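GCN5-related N-acetyltransferase (Kribbella flavida, PDB 4H89) probably transfers an acyl group, most likely acetyl from acetyl-CoA as in other GNAT-fold enzymes, to an acceptor that has not been identified. Local coordinates at residues Q59-V64 / I114-R119; N77-R82 / S91-V96; F127-E132 / V164-M169. One frame throughout, in Å; residues are numbered along the deposited sequence. Where two conformers were deposited one is given.

Interaction 1: residues Q59-V64 / I114-R119; sequences QSRTTV and IDWAGR
The Trp116 indole carries Arg61 CB on one face, 3.7 Å above the ring plane and displaced toward the rim. At the ring's edge lie Arg119 NH1 and the backbone of Gln59, with Gln59 O 3.3 Å from Trp116 CH2. The Arg61 guanidinium lies between Arg119 NH1, over one face near the rim, and the Thr63 methyl CG2, over the centre of the other; the Arg119 guanidinium has Trp116 CA over the centre of one face. Arg61 has CG anti to its backbone N (chi1 175°) and an extended chain, so its aliphatic part runs past the indole in the opposite direction, the guanidinium and indole planes 22° apart. Arg61 CD comes to 3.4 Å from Trp116 CD1. Arg119 crosses Arg61 at about a right angle, the NH1 atoms of the two arginines 4.0 Å apart. Salt bridges of Arg61 to Asp13 and Asp112 probably ease that closeness of like charges. Gln59 O, buried here, has no polar partner in the model, whereas Gln59 NE2 bonds to Glu120 O. The contact lays the C-terminal end of helix 105-119 against the start of strand 61-66, with Trp116 reaching Met78 of strand 72-80 and meeting the ring of Phe122.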
loop_
_atom_site.group_PDB
_atom_site.type_symbol
_atom_site.label_atom_id
_atom_site.label_comp_id
_atom_site.label_asym_id
_atom_site.label_seq_id
_atom_site.Cartn_x
_atom_site.Cartn_y
_atom_site.Cartn_z
ATOM N N GLN A 59 10.294 4.690 -13.390
ATOM C CA GLN A 59 11.034 5.412 -12.344
ATOM C C GLN A 59 11.276 4.525 -11.134
ATOM O O GLN A 59 10.820 4.811 -10.033
ATOM C CB GLN A 59 10.270 6.669 -11.937
ATOM C CG GLN A 59 10.225 7.738 -13.021
ATOM C CD GLN A 59 10.380 9.103 -12.424
ATOM O OE1 GLN A 59 9.454 9.614 -11.822
ATOM N NE2 GLN A 59 11.570 9.701 -12.573
ATOM N N SER A 60 11.979 3.440 -11.385
ATOM C CA SER A 60 12.217 2.401 -10.381
ATOM C C SER A 60 13.630 1.911 -10.517
ATOM O O SER A 60 14.241 2.051 -11.554
ATOM C CB SER A 60 11.248 1.245 -10.630
ATOM O OG SER A 60 9.889 1.650 -10.396
ATOM N N ARG A 61 14.140 1.312 -9.433
ATOM C CA ARG A 61 15.525 0.876 -9.402
ATOM C C ARG A 61 15.719 -0.123 -8.290
ATOM O O ARG A 61 15.016 -0.056 -7.282
ATOM C CB ARG A 61 16.436 2.107 -9.226
ATOM C CG ARG A 61 17.940 1.853 -9.053
ATOM C CD ARG A 61 18.651 3.203 -9.142
ATOM N NE ARG A 61 20.084 3.098 -8.922
ATOM C CZ ARG A 61 20.735 3.555 -7.864
ATOM N NH1 ARG A 61 20.091 4.136 -6.883
ATOM N NH2 ARG A 61 22.020 3.396 -7.827
ATOM N N THR A 62 16.654 -1.052 -8.502
ATOM C CA THR A 62 17.092 -1.968 -7.435
ATOM C C THR A 62 18.584 -1.852 -7.330
ATOM O O THR A 62 19.292 -1.845 -8.344
ATOM C CB THR A 62 16.658 -3.393 -7.749
ATOM O OG1 THR A 62 15.250 -3.418 -7.971
ATOM C CG2 THR A 62 17.053 -4.380 -6.650
ATOM N N THR A 63 19.076 -1.768 -6.094
ATOM C CA THR A 63 20.492 -1.664 -5.801
ATOM C C THR A 63 20.962 -2.795 -4.910
ATOM O O THR A 63 20.143 -3.447 -4.256
ATOM C CB THR A 63 20.824 -0.356 -5.084
ATOM O OG1 THR A 63 20.130 -0.318 -3.847
ATOM C CG2 THR A 63 20.425 0.833 -5.936
ATOM N N VAL A 64 22.276 -2.969 -4.904
ATOM C CA VAL A 64 22.945 -3.822 -3.910
ATOM C C VAL A 64 24.022 -3.008 -3.227
ATOM O O VAL A 64 24.628 -2.113 -3.840
ATOM C CB VAL A 64 23.534 -5.125 -4.471
ATOM C CG1 VAL A 64 22.444 -6.096 -4.825
ATOM C CG2 VAL A 64 24.459 -4.846 -5.643
ATOM N N ILE A 114 17.778 8.103 -1.381
ATOM C CA ILE A 114 17.355 9.500 -1.282
ATOM C C ILE A 114 17.997 10.300 -2.400
ATOM O O ILE A 114 17.321 11.137 -3.028
ATOM C CB ILE A 114 17.796 10.086 0.099
ATOM C CG1 ILE A 114 16.953 9.496 1.217
ATOM C CG2 ILE A 114 17.715 11.622 0.116
ATOM C CD1 ILE A 114 17.496 9.687 2.627
ATOM N N ASP A 115 19.268 10.060 -2.668
ATOM C CA ASP A 115 19.974 10.773 -3.751
ATOM C C ASP A 115 19.338 10.454 -5.106
ATOM O O ASP A 115 19.089 11.361 -5.944
ATOM C CB ASP A 115 21.461 10.454 -3.778
ATOM C CG ASP A 115 22.213 10.901 -2.523
ATOM O OD1 ASP A 115 21.651 11.628 -1.694
ATOM O OD2 ASP A 115 23.362 10.459 -2.382
ATOM N N TRP A 116 19.003 9.193 -5.318
ATOM C CA TRP A 116 18.329 8.777 -6.540
ATOM C C TRP A 116 16.986 9.466 -6.680
ATOM O O TRP A 116 16.659 9.976 -7.747
ATOM C CB TRP A 116 18.156 7.238 -6.530
ATOM C CG TRP A 116 17.223 6.699 -7.580
ATOM C CD1 TRP A 116 17.552 6.392 -8.869
ATOM C CD2 TRP A 116 15.832 6.432 -7.434
ATOM N NE1 TRP A 116 16.443 5.931 -9.535
ATOM C CE2 TRP A 116 15.365 5.970 -8.696
ATOM C CE3 TRP A 116 14.926 6.531 -6.380
ATOM C CZ2 TRP A 116 14.044 5.550 -8.903
ATOM C CZ3 TRP A 116 13.583 6.165 -6.591
ATOM C CH2 TRP A 116 13.165 5.673 -7.844
ATOM N N ALA A 117 16.194 9.473 -5.630
ATOM C CA ALA A 117 14.838 10.019 -5.727
ATOM C C ALA A 117 14.926 11.488 -6.055
ATOM O O ALA A 117 14.090 12.024 -6.797
ATOM C CB ALA A 117 14.084 9.780 -4.428
ATOM N N GLY A 118 15.893 12.175 -5.469
ATOM C CA GLY A 118 16.102 13.585 -5.748
ATOM C C GLY A 118 16.428 13.825 -7.204
ATOM O O GLY A 118 15.790 14.665 -7.861
ATOM N N ARG A 119 17.418 13.108 -7.735
ATOM C CA ARG A 119 17.812 13.345 -9.121
ATOM C C ARG A 119 16.755 12.910 -10.101
ATOM O O ARG A 119 16.657 13.486 -11.193
ATOM C CB ARG A 119 19.187 12.787 -9.474
ATOM C CG ARG A 119 19.316 11.325 -9.502
ATOM C CD ARG A 119 20.684 10.864 -10.075
ATOM N NE ARG A 119 20.779 9.431 -9.876
ATOM C CZ ARG A 119 21.246 8.832 -8.779
ATOM N NH1 ARG A 119 21.184 7.507 -8.703
ATOM N NH2 ARG A 119 21.796 9.529 -7.789
#

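Interaction 2: residues N77-R82 / S91-V96; sequences NMYPNR and SASFMV
Four backbone hydrogen bonds pair the strands of this antiparallel hairpin in the mixed sheet of the GNAT fold. Asn77 and Ser93 exchange two that lie in the carbonyl planes, Ser93 N to Asn77 O measuring 2.9 Å. Tyr79 and Ser91 exchange two more, unequally: Ser91 N reaches Tyr79 O at 2.8 Å, nearly along the C=O axis, while Tyr79 N approaches Ser91 O from above its carbonyl plane. Between them, Met78 and Ala92 form a non-hydrogen-bonded pair, Met78 CB 4.1 Å from Ala92 CB, and Met113 of helix 105-119 packs on both. Polar side-chain bonds gather on the face of Asn77, Tyr79, Ser91 and Ser93. Tyr79 CG sits in the crowded position between the backbone N and the carbonyl carbon (chi1 40°), which lays the ring across the neighbouring strand with Ser91 O 3.9 Å above its centre. Tyr79 OH shares a hydrogen bond with Ser93 OG (3.2 Å) and meets, near the ring plane, a water at 2.5 Å, which donates to Ser91 OG. Ser91 OG bonds to Gln126 O, and Asn81 OD1 to Asn128 ND2. One face is thus apolar; on the other, phenol, two serine hydroxyls and a water form a polar network likely to fix the ring.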
loop_
_atom_site.group_PDB
_atom_site.type_symbol
_atom_site.label_atom_id
_atom_site.label_comp_id
_atom_site.label_asym_id
_atom_site.label_seq_id
_atom_site.Cartn_x
_atom_site.Cartn_y
_atom_site.Cartn_z
ATOM N N ASN A 77 15.117 -1.608 -3.055
ATOM C CA ASN A 77 14.434 -1.268 -4.267
ATOM C C ASN A 77 13.566 -0.052 -3.996
ATOM O O ASN A 77 13.186 0.238 -2.854
ATOM C CB ASN A 77 13.676 -2.443 -4.866
ATOM C CG ASN A 77 12.426 -2.749 -4.119
ATOM O OD1 ASN A 77 12.150 -2.128 -3.070
ATOM N ND2 ASN A 77 11.669 -3.639 -4.628
HETATM N N MSE A 78 13.320 0.699 -5.063
HETATM C CA MSE A 78 12.748 2.034 -4.999
HETATM C C MSE A 78 11.884 2.227 -6.224
HETATM O O MSE A 78 12.192 1.733 -7.312
HETATM C CB MSE A 78 13.875 3.078 -4.821
HETATM C CG MSE A 78 14.867 3.102 -6.014
HETATM SE SE MSE A 78 16.685 3.546 -5.413
HETATM C CE MSE A 78 17.009 2.008 -4.567
ATOM N N TYR A 79 10.813 3.009 -6.066
ATOM C CA TYR A 79 9.759 3.017 -7.087
ATOM C C TYR A 79 8.757 4.113 -6.702
ATOM O O TYR A 79 8.745 4.538 -5.565
ATOM C CB TYR A 79 9.037 1.617 -7.114
ATOM C CG TYR A 79 8.827 1.056 -5.723
ATOM C CD1 TYR A 79 7.749 1.418 -4.923
ATOM C CD2 TYR A 79 9.740 0.186 -5.191
ATOM C CE1 TYR A 79 7.620 0.949 -3.599
ATOM C CE2 TYR A 79 9.627 -0.301 -3.903
ATOM C CZ TYR A 79 8.588 0.071 -3.106
ATOM O OH TYR A 79 8.539 -0.439 -1.820
ATOM N N PRO A 80 7.851 4.484 -7.593
ATOM C CA PRO A 80 6.783 5.391 -7.170
ATOM C C PRO A 80 5.859 4.703 -6.163
ATOM O O PRO A 80 5.483 3.516 -6.349
ATOM C CB PRO A 80 6.045 5.733 -8.488
ATOM C CG PRO A 80 7.026 5.351 -9.575
ATOM C CD PRO A 80 7.763 4.179 -9.019
ATOM N N ASN A 81 5.448 5.395 -5.114
ATOM C CA ASN A 81 4.617 4.782 -4.098
ATOM C C ASN A 81 3.239 4.456 -4.593
ATOM O O ASN A 81 2.640 3.507 -4.130
ATOM C CB ASN A 81 4.511 5.643 -2.847
ATOM C CG ASN A 81 4.078 4.837 -1.617
ATOM O OD1 ASN A 81 4.513 3.685 -1.429
ATOM N ND2 ASN A 81 3.236 5.417 -0.790
ATOM N N ARG A 82 2.721 5.292 -5.489
ATOM C CA ARG A 82 1.413 5.145 -6.078
ATOM C C ARG A 82 1.538 5.603 -7.530
ATOM O O ARG A 82 2.397 6.369 -7.863
ATOM C CB ARG A 82 0.362 6.047 -5.355
ATOM C CG ARG A 82 0.129 5.573 -3.934
ATOM C CD ARG A 82 -0.840 6.389 -3.086
ATOM N NE ARG A 82 -1.368 5.462 -2.058
ATOM C CZ ARG A 82 -0.951 5.372 -0.800
ATOM N NH1 ARG A 82 -1.451 4.408 -0.033
ATOM N NH2 ARG A 82 -0.104 6.269 -0.266
ATOM N N SER A 91 8.821 5.472 -2.894
ATOM C CA SER A 91 8.981 4.621 -1.707
ATOM C C SER A 91 10.103 3.666 -1.966
ATOM O O SER A 91 10.706 3.649 -3.043
ATOM C CB SER A 91 7.681 3.895 -1.451
ATOM O OG SER A 91 7.713 3.177 -0.204
ATOM N N ALA A 92 10.431 2.891 -0.946
ATOM C CA ALA A 92 11.513 1.964 -1.040
ATOM C C ALA A 92 11.391 0.933 0.055
ATOM O O ALA A 92 10.712 1.130 1.064
ATOM C CB ALA A 92 12.849 2.695 -0.901
ATOM N N SER A 93 12.080 -0.177 -0.168
ATOM C CA SER A 93 12.282 -1.245 0.794
ATOM C C SER A 93 13.756 -1.617 0.862
ATOM O O SER A 93 14.470 -1.460 -0.105
ATOM C CB SER A 93 11.479 -2.492 0.360
ATOM O OG SER A 93 10.096 -2.215 0.270
ATOM N N PHE A 94 14.162 -2.110 2.040
ATOM C CA PHE A 94 15.557 -2.415 2.330
ATOM C C PHE A 94 15.702 -3.773 2.968
ATOM O O PHE A 94 14.888 -4.148 3.822
ATOM C CB PHE A 94 16.151 -1.357 3.293
ATOM C CG PHE A 94 16.029 0.030 2.758
ATOM C CD1 PHE A 94 17.000 0.548 1.928
ATOM C CD2 PHE A 94 14.907 0.805 3.003
ATOM C CE1 PHE A 94 16.849 1.802 1.348
ATOM C CE2 PHE A 94 14.758 2.056 2.423
ATOM C CZ PHE A 94 15.740 2.575 1.633
HETATM N N MSE A 95 16.757 -4.480 2.567
HETATM C CA MSE A 95 17.132 -5.738 3.228
HETATM C C MSE A 95 18.600 -5.737 3.412
HETATM O O MSE A 95 19.357 -5.539 2.498
HETATM C CB MSE A 95 16.762 -6.928 2.372
HETATM C CG MSE A 95 15.275 -6.863 2.097
HETATM SE SE MSE A 95 14.750 -8.562 1.340
HETATM C CE MSE A 95 13.091 -8.766 2.348
ATOM N N VAL A 96 19.011 -5.969 4.636
ATOM C CA VAL A 96 20.428 -6.086 4.994
ATOM C C VAL A 96 20.687 -7.478 5.574
ATOM O O VAL A 96 19.974 -7.931 6.457
ATOM C CB VAL A 96 20.819 -5.010 6.014
ATOM C CG1 VAL A 96 22.263 -5.169 6.452
ATOM C CG2 VAL A 96 20.595 -3.603 5.444
HETATM O O HOH W 1 6.815 0.513 -0.338
#

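Interaction 3: residues F127-E132 / V164-M169; sequences FNAVVE and VGLHVM
Phe127 begins the pairing with two backbone hydrogen bonds to Met169, Met169 N to Phe127 O (2.9 Å) being nearly straight at 170°. At Asn128 the chain turns a corner, and Asn128 O accepts a hydrogen bond from a water that also donates to Leu166 O. The register slips by one here, a beta bulge, and Ala129 sets its CB 4.0 Å from Leu166 CD1. Val130 restores the ladder with two bonds to His167, and its CG2 touches the selenium of the selenomethionine at Met169 (3.8 Å). Val131 splits its branches: CG1 meets Val164 CG2, while CG2 reaches Leu166 CD2 at 3.7 Å. Glu132 N donates to Gly165 O; CG in the crowded position (chi1 73°) and an extended chain beyond it carry OE2 to Gly165 N, which it accepts on its anti lone pair (2.8 Å). An alanine here would leave Gly165 N without this acceptor and probably loosen this end of the pairing. Glu132 CB lies 3.5 Å from His167 NE2, which a water joins to Glu132 O, while His167 ND1 bonds to Thr151. Thus an apolar pair and a water bridge fill in at the bulge, while the Glu132 carboxylate, not touching the ring, might favour a protonated His167.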
loop_
_atom_site.group_PDB
_atom_site.type_symbol
_atom_site.label_atom_id
_atom_site.label_comp_id
_atom_site.label_asym_id
_atom_site.label_seq_id
_atom_site.Cartn_x
_atom_site.Cartn_y
_atom_site.Cartn_z
ATOM N N PHE A 127 7.338 5.789 3.478
ATOM C CA PHE A 127 7.367 4.369 3.875
ATOM C C PHE A 127 5.997 4.082 4.491
ATOM O O PHE A 127 5.623 4.699 5.479
ATOM C CB PHE A 127 8.496 4.084 4.898
ATOM C CG PHE A 127 9.871 4.359 4.392
ATOM C CD1 PHE A 127 10.189 4.394 3.017
ATOM C CD2 PHE A 127 10.875 4.658 5.283
ATOM C CE1 PHE A 127 11.502 4.611 2.584
ATOM C CE2 PHE A 127 12.177 4.859 4.893
ATOM C CZ PHE A 127 12.502 4.865 3.530
ATOM N N ASN A 128 5.263 3.139 3.903
ATOM C CA ASN A 128 3.894 2.921 4.288
ATOM C C ASN A 128 3.710 2.217 5.611
ATOM O O ASN A 128 2.667 2.370 6.244
ATOM C CB ASN A 128 3.202 2.130 3.188
ATOM C CG ASN A 128 3.336 2.828 1.888
ATOM O OD1 ASN A 128 2.868 3.976 1.776
ATOM N ND2 ASN A 128 4.137 2.241 0.951
ATOM N N ALA A 129 4.701 1.411 5.997
ATOM C CA ALA A 129 4.559 0.544 7.144
ATOM C C ALA A 129 5.904 0.204 7.727
ATOM O O ALA A 129 6.672 -0.590 7.184
ATOM C CB ALA A 129 3.852 -0.726 6.740
ATOM N N VAL A 130 6.253 0.855 8.808
ATOM C CA VAL A 130 7.463 0.617 9.531
ATOM C C VAL A 130 7.074 0.107 10.922
ATOM O O VAL A 130 6.326 0.734 11.634
ATOM C CB VAL A 130 8.355 1.863 9.669
ATOM C CG1 VAL A 130 9.640 1.467 10.367
ATOM C CG2 VAL A 130 8.606 2.490 8.288
ATOM N N VAL A 131 7.476 -1.132 11.241
ATOM C CA VAL A 131 7.059 -1.763 12.483
ATOM C C VAL A 131 7.640 -0.944 13.641
ATOM O O VAL A 131 8.841 -0.683 13.688
ATOM C CB VAL A 131 7.528 -3.244 12.558
ATOM C CG1 VAL A 131 7.145 -3.870 13.889
ATOM C CG2 VAL A 131 6.959 -4.057 11.394
ATOM N N GLU A 132 6.790 -0.569 14.608
ATOM C CA GLU A 132 7.252 0.363 15.643
ATOM C C GLU A 132 8.311 -0.193 16.585
ATOM O O GLU A 132 9.050 0.538 17.198
ATOM C CB GLU A 132 6.104 0.980 16.429
ATOM C CG GLU A 132 5.476 0.014 17.361
ATOM C CD GLU A 132 4.506 0.656 18.352
ATOM O OE1 GLU A 132 4.873 1.683 18.962
ATOM O OE2 GLU A 132 3.452 0.066 18.598
ATOM N N VAL A 164 1.477 -4.786 17.541
ATOM C CA VAL A 164 2.189 -3.513 17.629
ATOM C C VAL A 164 1.850 -2.631 16.419
ATOM O O VAL A 164 1.250 -3.059 15.411
ATOM C CB VAL A 164 3.715 -3.722 17.745
ATOM C CG1 VAL A 164 4.023 -4.563 18.969
ATOM C CG2 VAL A 164 4.323 -4.336 16.502
ATOM N N GLY A 165 2.214 -1.357 16.530
ATOM C CA GLY A 165 1.867 -0.389 15.487
ATOM C C GLY A 165 2.725 -0.455 14.247
ATOM O O GLY A 165 3.852 -0.910 14.257
ATOM N N LEU A 166 2.137 0.081 13.162
ATOM C CA LEU A 166 2.847 0.334 11.930
ATOM C C LEU A 166 2.897 1.853 11.673
ATOM O O LEU A 166 1.851 2.464 11.474
ATOM C CB LEU A 166 2.166 -0.385 10.759
ATOM C CG LEU A 166 2.278 -1.915 10.709
ATOM C CD1 LEU A 166 1.480 -2.425 9.516
ATOM C CD2 LEU A 166 3.750 -2.366 10.631
ATOM N N HIS A 167 4.094 2.437 11.689
ATOM C CA HIS A 167 4.257 3.837 11.400
ATOM C C HIS A 167 4.122 4.047 9.895
ATOM O O HIS A 167 4.619 3.228 9.106
ATOM C CB HIS A 167 5.652 4.307 11.744
ATOM C CG HIS A 167 6.052 4.242 13.163
ATOM N ND1 HIS A 167 5.329 4.690 14.235
ATOM C CD2 HIS A 167 7.236 3.811 13.646
ATOM C CE1 HIS A 167 6.064 4.521 15.328
ATOM N NE2 HIS A 167 7.218 3.985 14.987
ATOM N N VAL A 168 3.572 5.200 9.523
ATOM C CA VAL A 168 3.734 5.733 8.183
ATOM C C VAL A 168 4.784 6.825 8.317
ATOM O O VAL A 168 4.647 7.675 9.181
ATOM C CB VAL A 168 2.404 6.338 7.685
ATOM C CG1 VAL A 168 2.601 6.956 6.291
ATOM C CG2 VAL A 168 1.339 5.237 7.682
HETATM N N MSE A 169 5.837 6.778 7.515
HETATM C CA MSE A 169 6.934 7.716 7.610
HETATM C C MSE A 169 7.094 8.459 6.290
HETATM O O MSE A 169 6.761 7.945 5.227
HETATM C CB MSE A 169 8.237 7.069 7.971
HETATM C CG MSE A 169 8.114 6.297 9.288
HETATM SE SE MSE A 169 9.772 5.671 10.074
HETATM C CE MSE A 169 10.579 7.293 10.756
HETATM O O HOH W 2 1.015 1.815 8.427
HETATM O O HOH W 3 9.153 3.315 16.978
#

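Interaction 1 is a surface contact of a helix end with the start of an inner strand, built from an indole and an arginine whose acidic partners lie outside its segments. Interactions 2 and 3 are strand pairings within one mixed sheet, partly buried near the middle of the chain and buried toward one side; both depend on backbone hydrogen bonds. Interactions 1 and 2 meet where Arg61 O bonds to Met78 N across neighbouring strands 61-66 and 72-80. Interactions 2 and 3 meet through Phe94 on Phe127, strands 89-96 and 124-131 being adjacent. Interactions 1 and 3 do not touch, nearest atoms about 7 Å apart. Arg82 of the second subunit packs on Ala129 and Leu166, placing interaction 3 at the dimer interface.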